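Local coordinates for capsid protein VP1 (Human polyomavirus 12, PDB 6Y5Z) that forms the pentameric units of the polyomavirus capsid, probably a T=7 icosahedral shell, and serves in attachment to host cells, at the interface of chains A and B. Numbering follows the deposited sequence. Chains: chain A/B, Capsid protein VP1.

Contact 1: the interface of chains A and B. Residues chain A 23, 25, 95, 97, 265; chain B 168, 189-192.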
loop_
_atom_site.group_PDB
_atom_site.type_symbol
_atom_site.label_atom_id
_atom_site.label_comp_id
_atom_site.label_asym_id
_atom_site.label_seq_id
_atom_site.Cartn_x
_atom_site.Cartn_y
_atom_site.Cartn_z
ATOM N N GLU A 23 11.236 -21.301 -22.483
ATOM C CA GLU A 23 11.478 -21.101 -21.034
ATOM C C GLU A 23 12.979 -20.994 -20.766
ATOM O O GLU A 23 13.785 -21.564 -21.518
ATOM C CB GLU A 23 10.799 -22.179 -20.190
ATOM C CG GLU A 23 11.420 -23.551 -20.331
ATOM C CD GLU A 23 10.813 -24.631 -19.452
ATOM O OE1 GLU A 23 10.115 -24.296 -18.494
ATOM O OE2 GLU A 23 11.062 -25.818 -19.732
ATOM N N PHE A 25 15.756 -19.943 -17.125
ATOM C CA PHE A 25 16.156 -19.324 -15.843
ATOM C C PHE A 25 17.406 -18.494 -16.130
ATOM O O PHE A 25 18.315 -18.981 -16.785
ATOM C CB PHE A 25 16.448 -20.373 -14.769
ATOM C CG PHE A 25 15.278 -21.143 -14.208
ATOM C CD1 PHE A 25 14.543 -20.638 -13.146
ATOM C CD2 PHE A 25 15.001 -22.427 -14.656
ATOM C CE1 PHE A 25 13.525 -21.386 -12.569
ATOM C CE2 PHE A 25 13.958 -23.160 -14.106
ATOM C CZ PHE A 25 13.242 -22.648 -13.054
ATOM N N GLU A 95 8.881 -15.223 -12.822
ATOM C CA GLU A 95 8.892 -15.482 -11.370
ATOM C C GLU A 95 10.304 -15.260 -10.857
ATOM O O GLU A 95 11.233 -15.769 -11.471
ATOM C CB GLU A 95 8.477 -16.933 -11.159
ATOM C CG GLU A 95 8.588 -17.395 -9.724
ATOM C CD GLU A 95 7.208 -17.569 -9.155
ATOM O OE1 GLU A 95 6.450 -16.554 -9.200
ATOM O OE2 GLU A 95 6.916 -18.669 -8.658
ATOM N N ILE A 97 12.642 -16.534 -8.122
ATOM C CA ILE A 97 12.699 -17.810 -7.343
ATOM C C ILE A 97 13.555 -17.586 -6.105
ATOM O O ILE A 97 14.622 -17.016 -6.277
ATOM C CB ILE A 97 13.306 -18.967 -8.172
ATOM C CG1 ILE A 97 12.505 -19.243 -9.437
ATOM C CG2 ILE A 97 13.386 -20.230 -7.334
ATOM C CD1 ILE A 97 11.062 -19.463 -9.111
ATOM N N TYR A 265 12.878 -16.840 -13.514
ATOM C CA TYR A 265 12.319 -17.711 -14.563
ATOM C C TYR A 265 11.490 -16.895 -15.552
ATOM O O TYR A 265 10.740 -15.992 -15.132
ATOM C CB TYR A 265 11.415 -18.739 -13.903
ATOM C CG TYR A 265 10.687 -19.633 -14.855
ATOM C CD1 TYR A 265 11.342 -20.675 -15.478
ATOM C CD2 TYR A 265 9.333 -19.464 -15.096
ATOM C CE1 TYR A 265 10.662 -21.559 -16.299
ATOM C CE2 TYR A 265 8.650 -20.319 -15.938
ATOM C CZ TYR A 265 9.314 -21.370 -16.530
ATOM O OH TYR A 265 8.619 -22.218 -17.345
ATOM N N LEU B 168 20.325 -20.881 -9.325
ATOM C CA LEU B 168 19.423 -21.908 -9.872
ATOM C C LEU B 168 20.261 -23.066 -10.409
ATOM O O LEU B 168 20.907 -22.945 -11.464
ATOM C CB LEU B 168 18.548 -21.288 -10.959
ATOM C CG LEU B 168 17.234 -22.007 -11.250
ATOM C CD1 LEU B 168 17.450 -23.401 -11.812
ATOM C CD2 LEU B 168 16.345 -22.030 -10.038
ATOM N N PRO B 189 8.532 -23.410 -4.823
ATOM C CA PRO B 189 7.692 -23.993 -5.863
ATOM C C PRO B 189 8.385 -23.786 -7.210
ATOM O O PRO B 189 8.934 -22.705 -7.462
ATOM C CB PRO B 189 6.355 -23.241 -5.786
ATOM C CG PRO B 189 6.449 -22.396 -4.547
ATOM C CD PRO B 189 7.893 -22.311 -4.092
ATOM N N ASP B 190 8.410 -24.827 -8.033
ATOM C CA ASP B 190 9.141 -24.812 -9.320
ATOM C C ASP B 190 8.284 -24.203 -10.426
ATOM O O ASP B 190 7.333 -24.840 -10.866
ATOM C CB ASP B 190 9.594 -26.217 -9.689
ATOM C CG ASP B 190 10.494 -26.266 -10.901
ATOM O OD1 ASP B 190 10.686 -25.205 -11.543
ATOM O OD2 ASP B 190 11.001 -27.367 -11.185
ATOM N N PRO B 191 8.572 -22.976 -10.941
ATOM C CA PRO B 191 7.723 -22.368 -11.961
ATOM C C PRO B 191 7.870 -23.047 -13.328
ATOM O O PRO B 191 7.045 -22.817 -14.217
ATOM C CB PRO B 191 8.217 -20.911 -12.025
ATOM C CG PRO B 191 9.663 -21.032 -11.630
ATOM C CD PRO B 191 9.697 -22.107 -10.558
ATOM N N SER B 192 8.925 -23.847 -13.505
ATOM C CA SER B 192 9.206 -24.578 -14.760
ATOM C C SER B 192 8.412 -25.882 -14.826
ATOM O O SER B 192 8.437 -26.505 -15.902
ATOM C CB SER B 192 10.668 -24.840 -14.946
ATOM O OG SER B 192 11.168 -25.841 -14.091
HETATM O O HOH W 1 5.952 -23.729 -16.858
HETATM O O HOH W 2 7.092 -25.305 -18.541
HETATM O O HOH W 3 10.132 -27.277 -17.954
#
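B:Leu168 and B:Pro191 press on the aromatic and aliphatic side chains of A:Phe25, A:Ile97 and A:Tyr265, the tightly packed part of this interface between neighbouring VP1 subunits of a pentamer. The A:Phe25 ring is sandwiched: CD1 of A:Tyr265 lies over the centre of one face, while the branched CG of B:Leu168 sits over the other, 3.8 Å from the ring centroid, in a CH-pi contact. Leucine suits this place because its fork spreads over the ring, CD1 toward A:Phe25 CD2 and CD2 toward CE1. The rigid B:Pro191 meets A:Ile97 tip to tip, its CG a tight 3.3 Å from A:Ile97 CD1. CG anti to the backbone N (chi1 175°) lays the A:Tyr265 ring alongside B:Pro191 and brings its hydroxyl to A:Glu23. The small B:Ser192 fits against both rings, its CB 3.5 Å from A:Tyr265 CE1 and also near A:Phe25 CE2.

Beyond the apolar groups the contact turns watery. A:Tyr265 OH bonds to the anti lone pair of A:Glu23 OE1 at 2.8 Å. No direct polar bond crosses here; waters bridge instead, one joining A:Tyr265 OH to B:Pro191 O and another joining A:Glu23 OE2 to B:Ser192 O. B:Asp190 OD1 accepts B:Ser192 N from above the carboxylate plane and OG on the syn side, which would brace the turn. The site thus fits a proline-bearing loop against the neighbouring subunit's strands, helping to hold the pentamer together.

Contact 2: the interface of chains A and B. Residues chain A 101-102, 104, 107, 109, 120, 249, 260; chain B 142, 203.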
loop_
_atom_site.group_PDB
_atom_site.type_symbol
_atom_site.label_atom_id
_atom_site.label_comp_id
_atom_site.label_asym_id
_atom_site.label_seq_id
_atom_site.Cartn_x
_atom_site.Cartn_y
_atom_site.Cartn_z
ATOM N N THR A 101 14.459 -18.635 0.698
ATOM C CA THR A 101 15.846 -18.797 1.223
ATOM C C THR A 101 16.127 -17.716 2.271
ATOM O O THR A 101 17.016 -17.918 3.132
ATOM C CB THR A 101 16.932 -18.783 0.141
ATOM O OG1 THR A 101 17.004 -17.483 -0.457
ATOM C CG2 THR A 101 16.710 -19.849 -0.906
ATOM N N LEU A 102 15.414 -16.600 2.224
ATOM C CA LEU A 102 15.653 -15.459 3.142
ATOM C C LEU A 102 15.042 -15.771 4.513
ATOM O O LEU A 102 15.290 -14.984 5.457
ATOM C CB LEU A 102 15.074 -14.194 2.502
ATOM C CG LEU A 102 15.615 -13.889 1.102
ATOM C CD1 LEU A 102 14.794 -12.814 0.415
ATOM C CD2 LEU A 102 17.096 -13.518 1.157
ATOM N N ASN A 104 16.012 -18.259 6.179
ATOM C CA ASN A 104 17.162 -18.863 6.898
ATOM C C ASN A 104 17.759 -17.798 7.824
ATOM O O ASN A 104 18.370 -16.854 7.326
ATOM C CB ASN A 104 18.185 -19.408 5.909
ATOM C CG ASN A 104 19.444 -19.967 6.528
ATOM O OD1 ASN A 104 19.803 -19.641 7.660
ATOM N ND2 ASN A 104 20.165 -20.774 5.759
ATOM N N ASP A 107 22.043 -18.954 9.749
ATOM C CA ASP A 107 23.371 -18.855 9.087
ATOM C C ASP A 107 24.281 -17.965 9.960
ATOM O O ASP A 107 23.775 -17.306 10.896
ATOM C CB ASP A 107 23.238 -18.341 7.642
ATOM C CG ASP A 107 22.807 -19.333 6.556
ATOM O OD1 ASP A 107 22.973 -20.587 6.715
ATOM O OD2 ASP A 107 22.341 -18.844 5.511
ATOM N N MET A 109 25.456 -14.963 10.831
ATOM C CA MET A 109 24.824 -13.648 10.588
ATOM C C MET A 109 24.957 -12.780 11.843
ATOM O O MET A 109 25.193 -13.369 12.929
ATOM C CB MET A 109 23.342 -13.888 10.273
ATOM C CG MET A 109 23.168 -14.697 9.004
ATOM S SD MET A 109 21.570 -15.526 8.795
ATOM C CE MET A 109 20.518 -14.193 8.233
ATOM N N VAL A 120 18.436 -10.632 5.213
ATOM C CA VAL A 120 18.721 -9.675 4.106
ATOM C C VAL A 120 17.712 -8.526 4.105
ATOM O O VAL A 120 16.504 -8.782 4.071
ATOM C CB VAL A 120 18.705 -10.407 2.762
ATOM C CG1 VAL A 120 18.721 -9.451 1.587
ATOM C CG2 VAL A 120 19.851 -11.411 2.687
ATOM N N PHE A 249 23.087 -8.676 2.583
ATOM C CA PHE A 249 23.403 -9.731 3.565
ATOM C C PHE A 249 24.543 -9.233 4.460
ATOM O O PHE A 249 25.458 -8.613 3.930
ATOM C CB PHE A 249 23.823 -10.998 2.823
ATOM C CG PHE A 249 24.173 -12.176 3.701
ATOM C CD1 PHE A 249 23.193 -13.048 4.148
ATOM C CD2 PHE A 249 25.492 -12.435 4.061
ATOM C CE1 PHE A 249 23.517 -14.156 4.927
ATOM C CE2 PHE A 249 25.805 -13.528 4.852
ATOM C CZ PHE A 249 24.826 -14.390 5.284
ATOM N N ARG A 260 22.659 -9.278 -2.328
ATOM C CA ARG A 260 22.088 -10.631 -2.532
ATOM C C ARG A 260 21.040 -10.521 -3.621
ATOM O O ARG A 260 20.148 -9.664 -3.507
ATOM C CB ARG A 260 21.492 -11.175 -1.237
ATOM C CG ARG A 260 20.720 -12.495 -1.362
ATOM C CD ARG A 260 21.547 -13.625 -1.955
ATOM N NE ARG A 260 20.916 -14.931 -1.816
ATOM C CZ ARG A 260 21.165 -15.986 -2.585
ATOM N NH1 ARG A 260 20.560 -17.135 -2.335
ATOM N NH2 ARG A 260 21.995 -15.900 -3.608
ATOM N N GLN B 142 20.431 -20.205 0.864
ATOM C CA GLN B 142 21.178 -18.955 1.181
ATOM C C GLN B 142 22.677 -19.286 1.276
ATOM O O GLN B 142 23.524 -18.431 0.895
ATOM C CB GLN B 142 20.623 -18.328 2.459
ATOM C CG GLN B 142 21.251 -16.979 2.806
ATOM C CD GLN B 142 20.356 -16.187 3.732
ATOM O OE1 GLN B 142 19.539 -15.375 3.274
ATOM N NE2 GLN B 142 20.420 -16.527 5.014
ATOM N N TYR B 203 5.996 -13.115 0.395
ATOM C CA TYR B 203 7.101 -13.062 1.352
ATOM C C TYR B 203 7.298 -11.601 1.734
ATOM O O TYR B 203 7.232 -10.727 0.858
ATOM C CB TYR B 203 8.349 -13.643 0.694
ATOM C CG TYR B 203 9.597 -13.207 1.388
ATOM C CD1 TYR B 203 9.991 -13.765 2.587
ATOM C CD2 TYR B 203 10.363 -12.191 0.856
ATOM C CE1 TYR B 203 11.113 -13.303 3.254
ATOM C CE2 TYR B 203 11.478 -11.713 1.513
ATOM C CZ TYR B 203 11.863 -12.275 2.708
ATOM O OH TYR B 203 12.987 -11.792 3.317
HETATM O O HOH W 4 14.586 -9.997 5.435
HETATM O O HOH W 5 13.698 -12.697 5.701
HETATM O O HOH W 6 19.278 -15.976 0.282
#
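A:Leu102 meets the phenol end of B:Tyr203 at about a right angle, CD1 lying 3.7 Å from ring atom CE2 and CB packing against the hydroxyl. This is a subunit interface of the polyomavirus VP1 coat-protein family, where the 3-10 helix 99-103 of one chain faces strand 197-204 of the next. A second apolar contact lies beside the long side chain of B:Gln142, which is inserted deeply into chain A: CE1 of A:Phe249 is 3.9 Å from the amide carbon CD, with ring and amide planes turned 66° apart. The other leucine branch, CD2, approaches B:Gln142 OE1, and the thioether end of A:Met109 meets the amide tip to tip.

Glutamine suits this place because it is long enough to carry an uncharged amide, donor and acceptor at once, deep into chain A. The stem runs out extended, CG anti to the backbone N (chi1 -175°), carrying NE2 to two acceptors. The bond to A:Asp107 OD2, 3.1 Å long, is fairly straight and lies in the amide plane, reaching the carboxylate on its anti side but tilted from the carboxylate plane. The bond from NE2 to the backbone carbonyl A:Asn104 O is more bent and tilted out of the carbonyl and amide planes.

At the polar rim, B:Gln142 OE1 is 3.1 Å from a water that also meets A:Thr101 OG1 and, at the guanidinium edge, NE and NH1 of A:Arg260. Around B:Tyr203 OH, two linked waters carry the contact to the backbone carbonyls A:Leu102 O and A:Val120 O.

Contact 3: the interface of chains A and B. Residues chain A 27, 97-98, 260, 262-263; chain B 140, 166-168, 188.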
loop_
_atom_site.group_PDB
_atom_site.type_symbol
_atom_site.label_atom_id
_atom_site.label_comp_id
_atom_site.label_asym_id
_atom_site.label_seq_id
_atom_site.Cartn_x
_atom_site.Cartn_y
_atom_site.Cartn_z
ATOM N N ASN A 27 20.372 -16.684 -14.012
ATOM C CA ASN A 27 21.005 -16.531 -12.690
ATOM C C ASN A 27 21.419 -15.084 -12.469
ATOM O O ASN A 27 21.811 -14.362 -13.389
ATOM C CB ASN A 27 22.184 -17.485 -12.546
ATOM C CG ASN A 27 21.687 -18.873 -12.213
ATOM O OD1 ASN A 27 20.780 -19.012 -11.408
ATOM N ND2 ASN A 27 22.247 -19.894 -12.854
ATOM N N ILE A 97 12.642 -16.534 -8.122
ATOM C CA ILE A 97 12.699 -17.810 -7.343
ATOM C C ILE A 97 13.555 -17.586 -6.105
ATOM O O ILE A 97 14.622 -17.016 -6.277
ATOM C CB ILE A 97 13.306 -18.967 -8.172
ATOM C CG1 ILE A 97 12.505 -19.243 -9.437
ATOM C CG2 ILE A 97 13.386 -20.230 -7.334
ATOM C CD1 ILE A 97 11.062 -19.463 -9.111
ATOM N N GLY A 98 13.125 -18.075 -4.944
ATOM C CA GLY A 98 14.007 -18.211 -3.780
ATOM C C GLY A 98 13.774 -17.204 -2.683
ATOM O O GLY A 98 14.614 -17.142 -1.777
ATOM N N ARG A 260 22.659 -9.278 -2.328
ATOM C CA ARG A 260 22.088 -10.631 -2.532
ATOM C C ARG A 260 21.040 -10.521 -3.621
ATOM O O ARG A 260 20.148 -9.664 -3.507
ATOM C CB ARG A 260 21.492 -11.175 -1.237
ATOM C CG ARG A 260 20.720 -12.495 -1.362
ATOM C CD ARG A 260 21.547 -13.625 -1.955
ATOM N NE ARG A 260 20.916 -14.931 -1.816
ATOM C CZ ARG A 260 21.165 -15.986 -2.585
ATOM N NH1 ARG A 260 20.560 -17.135 -2.335
ATOM N NH2 ARG A 260 21.995 -15.900 -3.608
ATOM N N LEU A 262 18.537 -12.915 -6.656
ATOM C CA LEU A 262 17.831 -14.204 -6.855
ATOM C C LEU A 262 17.643 -14.436 -8.343
ATOM O O LEU A 262 17.556 -13.480 -9.133
ATOM C CB LEU A 262 16.494 -14.229 -6.117
ATOM C CG LEU A 262 16.576 -14.312 -4.594
ATOM C CD1 LEU A 262 15.174 -14.235 -4.016
ATOM C CD2 LEU A 262 17.296 -15.584 -4.132
ATOM N N PRO A 263 17.536 -15.717 -8.771
ATOM C CA PRO A 263 17.325 -16.035 -10.177
ATOM C C PRO A 263 15.888 -15.700 -10.591
ATOM O O PRO A 263 15.015 -15.640 -9.739
ATOM C CB PRO A 263 17.508 -17.560 -10.262
ATOM C CG PRO A 263 18.075 -17.953 -8.918
ATOM C CD PRO A 263 17.603 -16.922 -7.924
ATOM N N ILE B 140 17.067 -24.414 -3.687
ATOM C CA ILE B 140 17.856 -23.155 -3.678
ATOM C C ILE B 140 18.112 -22.821 -2.212
ATOM O O ILE B 140 17.226 -23.077 -1.393
ATOM C CB ILE B 140 17.133 -22.051 -4.472
ATOM C CG1 ILE B 140 17.961 -20.765 -4.484
ATOM C CG2 ILE B 140 15.708 -21.817 -3.968
ATOM C CD1 ILE B 140 17.556 -19.792 -5.567
ATOM N N GLN B 166 23.157 -21.708 -4.527
ATOM C CA GLN B 166 22.844 -20.333 -4.054
ATOM C C GLN B 166 22.105 -19.562 -5.155
ATOM O O GLN B 166 21.533 -18.499 -4.841
ATOM C CB GLN B 166 24.129 -19.637 -3.602
ATOM C CG GLN B 166 24.551 -20.193 -2.256
ATOM C CD GLN B 166 25.930 -19.835 -1.754
ATOM O OE1 GLN B 166 26.359 -20.382 -0.746
ATOM N NE2 GLN B 166 26.637 -18.948 -2.440
ATOM N N CYS B 167 22.159 -20.038 -6.399
ATOM C CA CYS B 167 21.360 -19.512 -7.540
ATOM C C CYS B 167 20.448 -20.650 -8.029
ATOM O O CYS B 167 19.888 -21.341 -7.166
ATOM C CB CYS B 167 22.281 -18.907 -8.592
ATOM S SG CYS B 167 23.276 -17.521 -7.961
ATOM N N LEU B 168 20.325 -20.881 -9.325
ATOM C CA LEU B 168 19.423 -21.908 -9.872
ATOM C C LEU B 168 20.261 -23.066 -10.409
ATOM O O LEU B 168 20.907 -22.945 -11.464
ATOM C CB LEU B 168 18.548 -21.288 -10.959
ATOM C CG LEU B 168 17.234 -22.007 -11.250
ATOM C CD1 LEU B 168 17.450 -23.401 -11.812
ATOM C CD2 LEU B 168 16.345 -22.030 -10.038
ATOM N N SER B 188 11.749 -23.978 -3.199
ATOM C CA SER B 188 10.777 -23.054 -3.838
ATOM C C SER B 188 9.788 -23.858 -4.658
ATOM O O SER B 188 10.160 -24.817 -5.312
ATOM C CB SER B 188 11.495 -22.110 -4.760
ATOM O OG SER B 188 12.339 -21.263 -4.037
#
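A:Pro263 and B:Ile140 reach toward each other tip to tip at the apolar centre, ring atom CD of the proline 3.7 Å from the isoleucine CD1. The isoleucine chain is stretched, with CG1 anti to the backbone N (chi1 -179°), which carries its end methyl to the proline; its other branch, CG2, faces CA of A:Gly98, whose positive phi (106°) suits a residue without a side chain. The compact proline ring also lies along the B:Cys167 to B:Leu168 segment, its CB 3.9 Å from B:Leu168 CB. To one side, the A:Ile97 branch CG2 packs on B:Ser188 CB at 3.7 Å.

Polar groups border this core. The short amide of A:Asn27 brings a neutral acceptor, OD1, to the backbone N of B:Leu168 at 2.8 Å, the donor tilted from the carbonyl plane. On another side, A:Arg260 grips the backbone carbonyl B:Gln166 O end-on: NH1, at 3.0 Å, lies in the carbonyl plane on a lone pair, while NH2, at 2.9 Å, is tilted 30° from it. A long, flat, multiple donor suits a carbonyl at the end of the 3-10 helix 163-166. Together the two side chains fix the 166-168 backbone of one VP1 subunit against its neighbour, adding directional bonds to the packing that joins subunits in the pentamer.

Contact 3 lies between the other two: the centres of its C-alpha atoms are about 9 Å from those of contact 1 and about 11 Å from those of contact 2, while contacts 1 and 2 are about 19 Å apart. A:Ile97 and B:Leu168 belong to both contact 1 and contact 3, each serving two neighbouring surfaces, and A:Arg260 connects contact 3 with contact 2. The seam thus passes from packing with water bridges in contact 1, through direct bonds in contact 3, to direct and water-mediated bonds in contact 2. As the two faces differ and the assembly holds five copies, the same seam can recur around the VP1 ring.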